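PDB 4ECF: ABC-type phosphate transport system, periplasmic component from Lactobacillus brevis, which probably captures phosphate outside the cytoplasmic membrane as the solute-binding component of a PstSACB-type ABC importer. Local coordinates for residues I102-G107 with I122-R127; I83-N88 with N200-W205. All coordinates share one frame; numbering follows the deposited sequence.

Contact 1: I102-G107 with I122-R127. With PO4 (phosphate ion), chain B.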
loop_
_atom_site.group_PDB
_atom_site.type_symbol
_atom_site.label_atom_id
_atom_site.label_comp_id
_atom_site.label_asym_id
_atom_site.label_seq_id
_atom_site.Cartn_x
_atom_site.Cartn_y
_atom_site.Cartn_z
ATOM N N ILE A 102 -15.336 -11.514 -1.867
ATOM C CA ILE A 102 -14.694 -12.741 -1.394
ATOM C C ILE A 102 -14.945 -13.847 -2.410
ATOM O O ILE A 102 -14.043 -14.557 -2.810
ATOM C CB ILE A 102 -15.200 -13.148 -0.026
ATOM C CG1 ILE A 102 -14.633 -12.222 1.045
ATOM C CG2 ILE A 102 -14.803 -14.589 0.308
ATOM C CD1 ILE A 102 -15.325 -12.283 2.395
ATOM N N LYS A 103 -16.185 -13.949 -2.853
ATOM C CA LYS A 103 -16.563 -14.992 -3.809
ATOM C C LYS A 103 -15.810 -14.803 -5.105
ATOM O O LYS A 103 -15.505 -15.787 -5.771
ATOM C CB LYS A 103 -18.073 -15.047 -4.037
ATOM C CG LYS A 103 -18.834 -15.654 -2.855
ATOM C CD LYS A 103 -20.321 -15.695 -3.176
ATOM C CE LYS A 103 -21.098 -16.530 -2.195
ATOM N NZ LYS A 103 -22.500 -16.612 -2.692
ATOM N N ILE A 104 -15.566 -13.566 -5.521
ATOM C CA ILE A 104 -14.766 -13.353 -6.743
ATOM C C ILE A 104 -13.321 -13.793 -6.563
ATOM O O ILE A 104 -12.776 -14.518 -7.400
ATOM C CB ILE A 104 -14.893 -11.888 -7.251
ATOM C CG1 ILE A 104 -16.318 -11.699 -7.812
ATOM C CG2 ILE A 104 -13.785 -11.526 -8.270
ATOM C CD1 ILE A 104 -16.703 -10.282 -8.191
ATOM N N PHE A 105 -12.685 -13.350 -5.492
ATOM C CA PHE A 105 -11.260 -13.670 -5.280
ATOM C C PHE A 105 -11.001 -15.142 -4.935
ATOM O O PHE A 105 -9.900 -15.639 -5.186
ATOM C CB PHE A 105 -10.624 -12.696 -4.280
ATOM C CG PHE A 105 -10.084 -11.447 -4.943
ATOM C CD1 PHE A 105 -8.800 -11.435 -5.459
ATOM C CD2 PHE A 105 -10.889 -10.342 -5.167
ATOM C CE1 PHE A 105 -8.301 -10.296 -6.111
ATOM C CE2 PHE A 105 -10.411 -9.215 -5.810
ATOM C CZ PHE A 105 -9.112 -9.204 -6.304
ATOM N N THR A 106 -12.003 -15.829 -4.390
ATOM C CA THR A 106 -11.892 -17.266 -4.173
ATOM C C THR A 106 -12.260 -18.108 -5.372
ATOM O O THR A 106 -12.142 -19.360 -5.311
ATOM C CB THR A 106 -12.690 -17.719 -2.952
ATOM O OG1 THR A 106 -14.055 -17.462 -3.201
ATOM C CG2 THR A 106 -12.176 -17.003 -1.688
ATOM N N GLY A 107 -12.803 -17.500 -6.434
ATOM C CA GLY A 107 -13.194 -18.248 -7.631
ATOM C C GLY A 107 -14.592 -18.837 -7.632
ATOM O O GLY A 107 -14.944 -19.611 -8.522
ATOM N N ILE A 122 -14.310 -13.208 -15.463
ATOM C CA ILE A 122 -13.470 -12.447 -14.539
ATOM C C ILE A 122 -12.021 -12.919 -14.659
ATOM O O ILE A 122 -11.774 -14.136 -14.779
ATOM C CB ILE A 122 -13.949 -12.613 -13.095
ATOM C CG1 ILE A 122 -15.395 -12.142 -12.973
ATOM C CG2 ILE A 122 -12.968 -11.936 -12.116
ATOM C CD1 ILE A 122 -15.992 -12.277 -11.573
ATOM N N VAL A 123 -11.075 -11.976 -14.663
ATOM C CA VAL A 123 -9.664 -12.298 -14.642
ATOM C C VAL A 123 -9.071 -11.721 -13.381
ATOM O O VAL A 123 -8.923 -10.482 -13.267
ATOM C CB VAL A 123 -8.925 -11.685 -15.869
ATOM C CG1 VAL A 123 -7.427 -11.983 -15.807
ATOM C CG2 VAL A 123 -9.537 -12.181 -17.177
ATOM N N LEU A 124 -8.717 -12.593 -12.441
ATOM C CA LEU A 124 -8.080 -12.149 -11.206
ATOM C C LEU A 124 -6.635 -11.804 -11.499
ATOM O O LEU A 124 -5.913 -12.559 -12.176
ATOM C CB LEU A 124 -8.146 -13.249 -10.119
ATOM C CG LEU A 124 -9.541 -13.702 -9.701
ATOM C CD1 LEU A 124 -9.414 -14.863 -8.719
ATOM C CD2 LEU A 124 -10.380 -12.560 -9.143
ATOM N N ILE A 125 -6.215 -10.651 -10.982
ATOM C CA ILE A 125 -4.812 -10.249 -11.015
ATOM C C ILE A 125 -4.352 -10.059 -9.573
ATOM O O ILE A 125 -4.959 -9.312 -8.820
ATOM C CB ILE A 125 -4.628 -8.943 -11.827
ATOM C CG1 ILE A 125 -5.245 -9.071 -13.229
ATOM C CG2 ILE A 125 -3.153 -8.551 -11.884
ATOM C CD1 ILE A 125 -4.511 -9.996 -14.152
ATOM N N ASN A 126 -3.301 -10.763 -9.175
ATOM C CA ASN A 126 -2.802 -10.675 -7.804
ATOM C C ASN A 126 -1.409 -10.088 -7.784
ATOM O O ASN A 126 -0.694 -10.074 -8.802
ATOM C CB ASN A 126 -2.761 -12.072 -7.157
ATOM C CG ASN A 126 -4.091 -12.460 -6.565
ATOM O OD1 ASN A 126 -4.639 -13.498 -6.916
ATOM N ND2 ASN A 126 -4.589 -11.667 -5.652
ATOM N N ARG A 127 -1.006 -9.586 -6.614
ATOM C CA ARG A 127 0.388 -9.376 -6.385
ATOM C C ARG A 127 1.007 -10.655 -5.852
ATOM O O ARG A 127 0.309 -11.546 -5.335
ATOM C CB ARG A 127 0.585 -8.231 -5.374
ATOM C CG ARG A 127 0.140 -6.865 -5.873
ATOM C CD ARG A 127 1.149 -6.177 -6.808
ATOM N NE ARG A 127 2.459 -6.176 -6.169
ATOM C CZ ARG A 127 2.808 -5.329 -5.212
ATOM N NH1 ARG A 127 1.971 -4.377 -4.822
ATOM N NH2 ARG A 127 3.973 -5.453 -4.630
HETATM P P PO4 B . 3.646 -3.453 -1.684
HETATM O O1 PO4 B . 2.311 -4.090 -2.049
HETATM O O2 PO4 B . 4.339 -4.133 -0.560
HETATM O O3 PO4 B . 4.546 -3.293 -2.879
HETATM O O4 PO4 B . 3.370 -1.940 -1.220
#
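The Phe-105 ring takes Leu-124 on one face. Methyl CD2 of Leu-124 sits over the centre of the ring, 4.2 Å from its centroid and 12° off the normal, a CH-pi contact. At the ring edge, Asn-126 ND2 lies 4.0 Å from Phe-105 CE1, with amide and ring planes 54° apart. Asn-126 ND2 is hydrogen-bonded to Tyr-172 OH. Phe-137 meets the Phe-105 ring edge-to-face.

Leu-124 is wedged under the last helical turn. Leu-124 CD1 is 3.6 Å from Phe-105 O, and Leu-124 CD2 is 3.7 Å from Ile-104 CG2. Ile-104 and Ile-122 cross at about a right angle, with CG1 of Ile-104 3.8 Å from CD1 of Ile-122. Gly-107, with positive phi, closes a Schellman motif after helix 98-105.

At the far end of 122-127, Arg-127 meets the bound phosphate through two nitrogens. Arg-127 NH2 bonds phosphate O3 at 2.8 Å, nearly straight (164°), while the NH1 bond to O1 is weak. The ion is probably from the crystallisation liquor, though the site fits the family's role.

No hydrogen bond joins the two segments. Apolar contact holds helix 98-105 against a parallel strand of the mixed sheet in this periplasmic-binding-protein fold, and that strand delivers a cationic side chain to the anion.

Contact 2: I83-N88 with N200-W205. With EDO (1,2-ethanediol), chain F; EDO (1,2-ethanediol), chain K; EDO (1,2-ethanediol), chain L.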
loop_
_atom_site.group_PDB
_atom_site.type_symbol
_atom_site.label_atom_id
_atom_site.label_comp_id
_atom_site.label_asym_id
_atom_site.label_seq_id
_atom_site.Cartn_x
_atom_site.Cartn_y
_atom_site.Cartn_z
ATOM N N ILE A 83 -6.144 1.194 0.500
ATOM C CA ILE A 83 -6.080 0.193 -0.586
ATOM C C ILE A 83 -7.490 -0.031 -1.115
ATOM O O ILE A 83 -8.466 -0.195 -0.335
ATOM C CB ILE A 83 -5.470 -1.119 -0.077
ATOM C CG1 ILE A 83 -4.010 -0.886 0.328
ATOM C CG2 ILE A 83 -5.615 -2.269 -1.127
ATOM C CD1 ILE A 83 -3.529 -1.912 1.324
ATOM N N THR A 84 -7.594 -0.073 -2.436
ATOM C CA THR A 84 -8.890 -0.238 -3.096
ATOM C C THR A 84 -8.842 -1.313 -4.190
ATOM O O THR A 84 -7.846 -1.447 -4.895
ATOM C CB THR A 84 -9.410 1.057 -3.701
ATOM O OG1 THR A 84 -10.725 0.845 -4.251
ATOM C CG2 THR A 84 -8.522 1.601 -4.793
ATOM N N PRO A 85 -9.907 -2.108 -4.287
ATOM C CA PRO A 85 -10.047 -2.906 -5.520
ATOM C C PRO A 85 -10.159 -1.981 -6.716
ATOM O O PRO A 85 -10.672 -0.846 -6.619
ATOM C CB PRO A 85 -11.359 -3.661 -5.330
ATOM C CG PRO A 85 -11.861 -3.359 -3.976
ATOM C CD PRO A 85 -11.119 -2.174 -3.452
ATOM N N ILE A 86 -9.598 -2.438 -7.842
ATOM C CA ILE A 86 -9.721 -1.762 -9.104
ATOM C C ILE A 86 -10.126 -2.750 -10.166
ATOM O O ILE A 86 -9.763 -3.909 -10.115
ATOM C CB ILE A 86 -8.399 -1.059 -9.546
ATOM C CG1 ILE A 86 -7.186 -2.006 -9.525
ATOM C CG2 ILE A 86 -8.105 0.177 -8.652
ATOM C CD1 ILE A 86 -6.014 -1.507 -10.370
ATOM N N VAL A 87 -10.929 -2.284 -11.113
ATOM C CA VAL A 87 -11.382 -3.117 -12.203
ATOM C C VAL A 87 -11.174 -2.446 -13.544
ATOM O O VAL A 87 -11.051 -1.239 -13.647
ATOM C CB VAL A 87 -12.865 -3.507 -12.059
ATOM C CG1 VAL A 87 -13.112 -4.298 -10.774
ATOM C CG2 VAL A 87 -13.768 -2.283 -12.140
ATOM N N ASN A 88 -11.140 -3.274 -14.584
ATOM C CA ASN A 88 -11.140 -2.779 -15.941
ATOM C C ASN A 88 -12.437 -1.996 -16.140
ATOM O O ASN A 88 -13.482 -2.369 -15.617
ATOM C CB ASN A 88 -11.037 -3.962 -16.898
ATOM C CG ASN A 88 -11.077 -3.539 -18.357
ATOM O OD1 ASN A 88 -12.149 -3.432 -18.947
ATOM N ND2 ASN A 88 -9.917 -3.314 -18.944
ATOM N N ASN A 200 -12.411 4.496 9.715
ATOM C CA ASN A 200 -12.464 3.051 9.494
ATOM C C ASN A 200 -13.790 2.569 8.872
ATOM O O ASN A 200 -14.028 1.380 8.842
ATOM C CB ASN A 200 -12.127 2.245 10.785
ATOM C CG ASN A 200 -11.682 0.817 10.498
ATOM O OD1 ASN A 200 -10.771 0.609 9.692
ATOM N ND2 ASN A 200 -12.307 -0.177 11.158
ATOM N N ASP A 201 -14.599 3.467 8.319
ATOM C CA ASP A 201 -15.738 3.028 7.505
ATOM C C ASP A 201 -15.270 2.308 6.236
ATOM O O ASP A 201 -15.932 1.381 5.760
ATOM C CB ASP A 201 -16.639 4.206 7.144
ATOM C CG ASP A 201 -17.560 4.643 8.315
ATOM O OD1 ASP A 201 -17.769 3.876 9.276
ATOM O OD2 ASP A 201 -18.079 5.762 8.258
ATOM N N TRP A 202 -14.131 2.735 5.708
ATOM C CA TRP A 202 -13.363 1.970 4.731
ATOM C C TRP A 202 -12.246 1.272 5.512
ATOM O O TRP A 202 -11.424 1.947 6.143
ATOM C CB TRP A 202 -12.735 2.928 3.692
ATOM C CG TRP A 202 -12.013 2.133 2.633
ATOM C CD1 TRP A 202 -10.667 1.735 2.636
ATOM C CD2 TRP A 202 -12.583 1.533 1.445
ATOM N NE1 TRP A 202 -10.397 0.963 1.528
ATOM C CE2 TRP A 202 -11.504 0.851 0.758
ATOM C CE3 TRP A 202 -13.833 1.573 0.841
ATOM C CZ2 TRP A 202 -11.713 0.132 -0.423
ATOM C CZ3 TRP A 202 -14.011 0.883 -0.353
ATOM C CH2 TRP A 202 -12.963 0.201 -0.977
ATOM N N ARG A 203 -12.278 -0.052 5.575
ATOM C CA ARG A 203 -11.412 -0.821 6.479
ATOM C C ARG A 203 -10.075 -1.203 5.872
ATOM O O ARG A 203 -9.164 -1.679 6.593
ATOM C CB ARG A 203 -12.125 -2.105 6.905
ATOM C CG ARG A 203 -13.332 -1.850 7.814
ATOM C CD ARG A 203 -14.010 -3.150 8.244
ATOM N NE ARG A 203 -13.144 -4.011 9.079
ATOM C CZ ARG A 203 -12.591 -5.174 8.708
ATOM N NH1 ARG A 203 -12.774 -5.679 7.488
ATOM N NH2 ARG A 203 -11.846 -5.846 9.577
ATOM N N ILE A 204 -9.953 -1.095 4.565
ATOM C CA ILE A 204 -8.729 -1.601 3.881
ATOM C C ILE A 204 -7.682 -0.473 3.774
ATOM O O ILE A 204 -7.722 0.343 2.858
ATOM C CB ILE A 204 -9.019 -2.213 2.481
ATOM C CG1 ILE A 204 -10.370 -2.940 2.414
ATOM C CG2 ILE A 204 -7.846 -3.114 2.114
ATOM C CD1 ILE A 204 -10.644 -3.489 1.020
ATOM N N TRP A 205 -6.735 -0.467 4.729
ATOM C CA TRP A 205 -5.733 0.573 4.857
ATOM C C TRP A 205 -4.664 0.008 5.744
ATOM O O TRP A 205 -4.899 -0.960 6.515
ATOM C CB TRP A 205 -6.283 1.889 5.407
ATOM C CG TRP A 205 -6.954 1.798 6.749
ATOM C CD1 TRP A 205 -8.308 1.727 7.014
ATOM C CD2 TRP A 205 -6.302 1.906 8.033
ATOM N NE1 TRP A 205 -8.538 1.718 8.364
ATOM C CE2 TRP A 205 -7.362 1.817 9.041
ATOM C CE3 TRP A 205 -4.968 1.998 8.451
ATOM C CZ2 TRP A 205 -7.088 1.880 10.395
ATOM C CZ3 TRP A 205 -4.717 2.070 9.833
ATOM C CH2 TRP A 205 -5.765 2.000 10.773
HETATM C C1 EDO F . -16.118 -1.063 3.077
HETATM O O1 EDO F . -16.940 -2.001 3.809
HETATM C C2 EDO F . -14.681 -1.533 2.877
HETATM O O2 EDO F . -14.004 -1.784 4.107
HETATM C C1 EDO K . -10.565 -3.851 -22.843
HETATM O O1 EDO K . -11.674 -3.873 -21.932
HETATM C C2 EDO K . -10.015 -2.438 -22.984
HETATM O O2 EDO K . -9.727 -1.910 -21.687
HETATM C C1 EDO L . -13.731 -7.999 5.400
HETATM O O1 EDO L . -12.397 -8.359 5.844
HETATM C C2 EDO L . -14.696 -7.852 6.583
HETATM O O2 EDO L . -15.650 -8.928 6.669
#
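Ile-83 and the 200-205 loop are joined by two hydrogen bonds. Ile-83 N donates to Ile-204 O at 3.0 Å, almost straight (171°), from above the carbonyl plane. This bond lies where strand 73-87 pairs antiparallel with strand 205-213. Trp-202 NE1 donates to Ile-83 O at 2.9 Å, a more bent bond (139°) with the oxygen close to the indole plane. The same NE1 makes a weak bond to Ile-204 O. Within 83-88, Thr-84 OG1 bonds Pro-85 O.

Apolar contacts flank these bonds. Ile-83 CB meets Ile-204 CG2 at 3.8 Å, the two side chains crossing at about a right angle. Pro-85 CD meets the benzo edge of the indole tip to tip, 3.9 Å from Trp-202 CZ2. Thr-84 OG1 lies 4.0 Å from Trp-202 CZ2. Phe-175 packs edge-to-face with Trp-202.

Ethanediol F, probably from the crystallisation liquor, covers part of one indole face with C2; its O2 accepts from Arg-203 N.

An alanine in place of Trp-202 would probably leave Ile-83 O without its indole donor and open a gap beside Pro-85 CD.

Both polar backbone atoms of Ile-83 are thus satisfied by the loop. Strand 73-87 is tied to the chain just ahead of strand 205-213 by polar and apolar contacts together.

How the contacts relate
Contact 1 and contact 2 lie with their centres about 15 Å apart. Their nearest atoms are about 6 Å apart, so they do not touch. Along the chain, contact 1 is nested inside the loop closed by contact 2. Both reach the same mixed sheet. Strand 169-174 pairs with strand 123-127 of contact 1 and with strand 73-87 of contact 2. Helix 132-140 is a second bridge: Phe-137 packs on Phe-105 and on Pro-85. Contact 1 has the direct tie to the phosphate, through Arg-127. Thr-133, on the same helix, bonds the phosphate and touches Ile-83, which brings contact 2 near the site indirectly.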